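Local coordinates for protein acyl-coenzyme A oxidase 1 (Yarrowia lipolytica, PDB 5Y9D) that oxidises acyl-CoAs to (2E)-enoyl-CoAs with its FAD cofactor, passing the electrons to oxygen to give hydrogen peroxide in peroxisomal fatty acid beta-oxidation, at residues 533-544 with 553-564. Sequence-based numbering, arbitrary orientation.
Sequences NILRTTDKYQEL and AFEELSQQRFQC
Helices 533-544 and 558-564 run antiparallel at 158°, their axes 9.5 Å apart at closest approach, with T537 facing Q560, while beyond the break at L557 the helical turn 553-556 brings A553 beside L544. The pair is a helical hairpin in the all-helical C-terminal part of the acyl-CoA oxidase, and no hydrogen bond crosses it. At the turn end Y541 and F554 form an offset stack, ring centroids 4.6 Å apart and planes 20° from parallel. The Y541 side chain leaves its helix with CG anti to the backbone N (chi1 170°), which carries the ring across so that CE1 lies over one face of F554, displaced toward the rim. The methyl of A553 packs against the same tyrosine, CB to Y541 CD1 3.7 Å. L557, at the N-cap of helix 558-581, fills the middle of the seam with both branches: CD2 lies at the edge of the Y541 ring, near its plane and 3.7 Å from Y541 CB, whereas CD1 meets L544 CD1 tip to tip. The T537 and L557 side chains slide past each other in opposite directions, bringing T537 CG2 close to L557 CG. Toward the second subunit, R536 brings the edge of its guanidinium to Q560, NH2 lying 3.4 Å from Q560 CG; NH1 of R536 has a long, weak ion pair with D623 of the second subunit. Helix 467-486 packs against both segments: A482 and L483 touch T538, and R476 touches F554. At the other end, C564 SG sits 3.4 Å from T537 OG1. T537 OG1, which stands beside its own backbone N, donates to N533 O at 2.9 Å, from the face of the carbonyl plane opposite T537 N.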
loop_
_atom_site.group_PDB
_atom_site.type_symbol
_atom_site.label_atom_id
_atom_site.label_comp_id
_atom_site.label_asym_id
_atom_site.label_seq_id
_atom_site.Cartn_x
_atom_site.Cartn_y
_atom_site.Cartn_z
ATOM N N ASN A 533 29.400 -3.607 -4.292
ATOM C CA ASN A 533 28.358 -4.603 -4.605
ATOM C C ASN A 533 28.385 -5.034 -6.066
ATOM O O ASN A 533 28.299 -6.233 -6.354
ATOM C CB ASN A 533 26.967 -4.102 -4.259
ATOM C CG ASN A 533 26.680 -4.184 -2.776
ATOM O OD1 ASN A 533 27.263 -3.442 -1.967
ATOM N ND2 ASN A 533 25.770 -5.079 -2.404
ATOM N N ILE A 534 28.519 -4.080 -6.980
ATOM C CA ILE A 534 28.530 -4.440 -8.392
ATOM C C ILE A 534 29.752 -5.279 -8.703
ATOM O O ILE A 534 29.629 -6.289 -9.403
ATOM C CB ILE A 534 28.581 -3.225 -9.324
ATOM C CG1 ILE A 534 27.275 -2.457 -9.267
ATOM C CG2 ILE A 534 28.836 -3.665 -10.760
ATOM C CD1 ILE A 534 27.440 -0.979 -9.532
ATOM N N LEU A 535 30.924 -4.841 -8.206
ATOM C CA LEU A 535 32.201 -5.525 -8.491
ATOM C C LEU A 535 32.234 -6.912 -7.889
ATOM O O LEU A 535 32.755 -7.829 -8.501
ATOM C CB LEU A 535 33.431 -4.685 -8.065
ATOM C CG LEU A 535 33.778 -3.495 -9.009
ATOM C CD1 LEU A 535 34.995 -2.678 -8.602
ATOM C CD2 LEU A 535 33.965 -3.943 -10.429
ATOM N N ARG A 536 31.632 -7.075 -6.715
ATOM C CA ARG A 536 31.492 -8.398 -6.106
ATOM C C ARG A 536 30.573 -9.298 -6.956
ATOM O O ARG A 536 30.899 -10.468 -7.231
ATOM C CB ARG A 536 30.945 -8.297 -4.671
ATOM C CG ARG A 536 31.079 -9.587 -3.876
ATOM C CD ARG A 536 30.130 -9.678 -2.681
ATOM N NE ARG A 536 28.739 -9.962 -3.067
ATOM C CZ ARG A 536 27.789 -10.401 -2.237
ATOM N NH1 ARG A 536 28.054 -10.642 -0.952
ATOM N NH2 ARG A 536 26.561 -10.605 -2.698
ATOM N N THR A 537 29.426 -8.747 -7.359
ATOM C CA THR A 537 28.449 -9.486 -8.127
ATOM C C THR A 537 29.075 -9.857 -9.442
ATOM O O THR A 537 28.943 -10.988 -9.879
ATOM C CB THR A 537 27.151 -8.682 -8.370
ATOM O OG1 THR A 537 26.531 -8.374 -7.112
ATOM C CG2 THR A 537 26.171 -9.493 -9.223
ATOM N N THR A 538 29.799 -8.938 -10.060
ATOM C CA THR A 538 30.528 -9.292 -11.284
ATOM C C THR A 538 31.573 -10.402 -11.070
ATOM O O THR A 538 31.822 -11.231 -11.965
ATOM C CB THR A 538 31.209 -8.079 -11.887
ATOM O OG1 THR A 538 30.220 -7.057 -12.108
ATOM C CG2 THR A 538 31.864 -8.455 -13.189
ATOM N N ASP A 539 32.161 -10.421 -9.879
ATOM C CA ASP A 539 33.049 -11.506 -9.490
ATOM C C ASP A 539 32.353 -12.867 -9.464
ATOM O O ASP A 539 32.840 -13.800 -10.090
ATOM C CB ASP A 539 33.703 -11.225 -8.127
ATOM C CG ASP A 539 35.056 -11.882 -7.988
ATOM O OD1 ASP A 539 35.977 -11.494 -8.745
ATOM O OD2 ASP A 539 35.192 -12.778 -7.129
ATOM N N LYS A 540 31.237 -12.988 -8.737
ATOM C CA LYS A 540 30.517 -14.259 -8.671
ATOM C C LYS A 540 30.106 -14.716 -10.064
ATOM O O LYS A 540 30.120 -15.907 -10.362
ATOM C CB LYS A 540 29.282 -14.173 -7.779
ATOM C CG LYS A 540 29.557 -13.977 -6.291
ATOM C CD LYS A 540 29.982 -15.266 -5.589
ATOM C CE LYS A 540 29.500 -15.304 -4.139
ATOM N NZ LYS A 540 29.753 -16.632 -3.507
ATOM N N TYR A 541 29.748 -13.773 -10.921
ATOM C CA TYR A 541 29.251 -14.100 -12.260
ATOM C C TYR A 541 30.331 -14.766 -13.062
ATOM O O TYR A 541 30.099 -15.801 -13.649
ATOM C CB TYR A 541 28.719 -12.846 -12.976
ATOM C CG TYR A 541 28.401 -12.997 -14.452
ATOM C CD1 TYR A 541 27.162 -13.476 -14.895
ATOM C CD2 TYR A 541 29.321 -12.611 -15.410
ATOM C CE1 TYR A 541 26.873 -13.584 -16.258
ATOM C CE2 TYR A 541 29.034 -12.707 -16.761
ATOM C CZ TYR A 541 27.826 -13.199 -17.175
ATOM O OH TYR A 541 27.619 -13.273 -18.520
ATOM N N GLN A 542 31.518 -14.172 -13.064
ATOM C CA GLN A 542 32.690 -14.745 -13.754
ATOM C C GLN A 542 32.940 -16.214 -13.358
ATOM O O GLN A 542 33.067 -17.081 -14.228
ATOM C CB GLN A 542 33.917 -13.917 -13.429
ATOM C CG GLN A 542 33.890 -12.511 -13.995
ATOM C CD GLN A 542 34.805 -11.571 -13.237
ATOM O OE1 GLN A 542 34.727 -11.446 -12.011
ATOM N NE2 GLN A 542 35.678 -10.899 -13.967
ATOM N N GLU A 543 32.980 -16.472 -12.046
ATOM C CA GLU A 543 33.088 -17.828 -11.498
ATOM C C GLU A 543 31.973 -18.732 -12.013
ATOM O O GLU A 543 32.205 -19.897 -12.286
ATOM C CB GLU A 543 32.993 -17.835 -9.967
ATOM C CG GLU A 543 34.065 -17.074 -9.198
ATOM C CD GLU A 543 33.495 -16.458 -7.915
ATOM O OE1 GLU A 543 32.999 -17.224 -7.048
ATOM O OE2 GLU A 543 33.516 -15.204 -7.781
ATOM N N LEU A 544 30.759 -18.202 -12.115
ATOM C CA LEU A 544 29.616 -19.009 -12.535
ATOM C C LEU A 544 29.631 -19.343 -14.015
ATOM O O LEU A 544 29.335 -20.470 -14.386
ATOM C CB LEU A 544 28.307 -18.336 -12.155
ATOM C CG LEU A 544 28.036 -18.438 -10.657
ATOM C CD1 LEU A 544 26.954 -17.457 -10.208
ATOM C CD2 LEU A 544 27.667 -19.861 -10.266
ATOM N N ALA A 553 23.478 -18.070 -14.973
ATOM C CA ALA A 553 24.284 -17.358 -13.979
ATOM C C ALA A 553 23.510 -16.216 -13.351
ATOM O O ALA A 553 23.472 -16.109 -12.133
ATOM C CB ALA A 553 25.581 -16.843 -14.587
ATOM N N PHE A 554 22.893 -15.371 -14.179
ATOM C CA PHE A 554 22.129 -14.196 -13.684
ATOM C C PHE A 554 21.003 -14.596 -12.761
ATOM O O PHE A 554 20.861 -13.981 -11.702
ATOM C CB PHE A 554 21.606 -13.312 -14.824
ATOM C CG PHE A 554 22.692 -12.538 -15.523
ATOM C CD1 PHE A 554 23.528 -11.694 -14.808
ATOM C CD2 PHE A 554 22.892 -12.669 -16.880
ATOM C CE1 PHE A 554 24.549 -11.013 -15.438
ATOM C CE2 PHE A 554 23.904 -11.981 -17.515
ATOM C CZ PHE A 554 24.744 -11.166 -16.787
ATOM N N GLU A 555 20.246 -15.639 -13.121
ATOM C CA GLU A 555 19.224 -16.203 -12.210
ATOM C C GLU A 555 19.826 -16.650 -10.855
ATOM O O GLU A 555 19.212 -16.439 -9.801
ATOM C CB GLU A 555 18.467 -17.379 -12.855
ATOM C CG GLU A 555 17.287 -17.898 -12.018
ATOM C CD GLU A 555 16.975 -19.386 -12.227
ATOM O OE1 GLU A 555 16.892 -19.837 -13.403
ATOM O OE2 GLU A 555 16.789 -20.103 -11.202
ATOM N N GLU A 556 21.013 -17.254 -10.862
ATOM C CA GLU A 556 21.662 -17.591 -9.583
ATOM C C GLU A 556 21.914 -16.319 -8.793
ATOM O O GLU A 556 21.766 -16.311 -7.569
ATOM C CB GLU A 556 22.959 -18.424 -9.746
ATOM C CG GLU A 556 22.796 -19.914 -9.416
ATOM C CD GLU A 556 22.506 -20.199 -7.938
ATOM O OE1 GLU A 556 23.291 -19.777 -7.054
ATOM O OE2 GLU A 556 21.497 -20.869 -7.640
ATOM N N LEU A 557 22.229 -15.248 -9.524
ATOM C CA LEU A 557 22.561 -13.919 -8.972
ATOM C C LEU A 557 21.374 -12.941 -8.859
ATOM O O LEU A 557 21.562 -11.766 -8.557
ATOM C CB LEU A 557 23.707 -13.280 -9.812
ATOM C CG LEU A 557 25.172 -13.502 -9.367
ATOM C CD1 LEU A 557 25.334 -14.652 -8.372
ATOM C CD2 LEU A 557 26.083 -13.703 -10.577
ATOM N N SER A 558 20.161 -13.463 -8.907
ATOM C CA SER A 558 18.989 -12.610 -8.915
ATOM C C SER A 558 18.913 -11.703 -7.697
ATOM O O SER A 558 18.678 -10.522 -7.839
ATOM C CB SER A 558 17.735 -13.475 -8.926
ATOM O OG SER A 558 17.372 -13.831 -10.229
ATOM N N GLN A 559 19.151 -12.229 -6.506
ATOM C CA GLN A 559 19.114 -11.400 -5.310
ATOM C C GLN A 559 20.197 -10.337 -5.345
ATOM O O GLN A 559 19.995 -9.223 -4.901
ATOM C CB GLN A 559 19.223 -12.236 -4.044
ATOM C CG GLN A 559 19.331 -11.420 -2.768
ATOM C CD GLN A 559 18.008 -10.833 -2.311
ATOM O OE1 GLN A 559 17.017 -10.855 -3.036
ATOM N NE2 GLN A 559 17.990 -10.300 -1.100
ATOM N N GLN A 560 21.361 -10.717 -5.843
ATOM C CA GLN A 560 22.479 -9.803 -6.007
ATOM C C GLN A 560 22.197 -8.698 -7.011
ATOM O O GLN A 560 22.591 -7.569 -6.812
ATOM C CB GLN A 560 23.742 -10.568 -6.399
ATOM C CG GLN A 560 24.380 -11.344 -5.266
ATOM C CD GLN A 560 23.742 -12.698 -5.042
ATOM O OE1 GLN A 560 22.851 -13.105 -5.771
ATOM N NE2 GLN A 560 24.198 -13.400 -4.025
ATOM N N ARG A 561 21.533 -9.041 -8.104
ATOM C CA ARG A 561 21.189 -8.065 -9.117
ATOM C C ARG A 561 20.246 -7.004 -8.577
ATOM O O ARG A 561 20.382 -5.842 -8.900
ATOM C CB ARG A 561 20.595 -8.739 -10.349
ATOM C CG ARG A 561 21.632 -9.304 -11.296
ATOM C CD ARG A 561 20.999 -9.852 -12.554
ATOM N NE ARG A 561 20.077 -10.938 -12.271
ATOM C CZ ARG A 561 19.160 -11.380 -13.119
ATOM N NH1 ARG A 561 19.035 -10.830 -14.307
ATOM N NH2 ARG A 561 18.369 -12.377 -12.778
ATOM N N PHE A 562 19.287 -7.415 -7.761
ATOM C CA PHE A 562 18.387 -6.490 -7.083
ATOM C C PHE A 562 19.173 -5.514 -6.227
ATOM O O PHE A 562 19.035 -4.310 -6.384
ATOM C CB PHE A 562 17.343 -7.213 -6.210
ATOM C CG PHE A 562 16.455 -6.277 -5.424
ATOM C CD1 PHE A 562 15.317 -5.711 -6.003
ATOM C CD2 PHE A 562 16.762 -5.937 -4.121
ATOM C CE1 PHE A 562 14.499 -4.841 -5.275
ATOM C CE2 PHE A 562 15.962 -5.069 -3.395
ATOM C CZ PHE A 562 14.840 -4.515 -3.968
ATOM N N GLN A 563 20.001 -6.033 -5.336
ATOM C CA GLN A 563 20.813 -5.165 -4.483
ATOM C C GLN A 563 21.537 -4.085 -5.261
ATOM O O GLN A 563 21.538 -2.918 -4.856
ATOM C CB GLN A 563 21.803 -5.972 -3.680
ATOM C CG GLN A 563 21.232 -6.449 -2.354
ATOM C CD GLN A 563 21.198 -5.321 -1.334
ATOM O OE1 GLN A 563 20.490 -4.312 -1.514
ATOM N NE2 GLN A 563 21.979 -5.468 -0.269
ATOM N N CYS A 564 22.095 -4.447 -6.407
ATOM C CA CYS A 564 22.911 -3.515 -7.148
ATOM C C CYS A 564 22.077 -2.426 -7.793
ATOM O O CYS A 564 22.444 -1.252 -7.785
ATOM C CB CYS A 564 23.741 -4.271 -8.189
ATOM S SG CYS A 564 24.850 -5.484 -7.420
#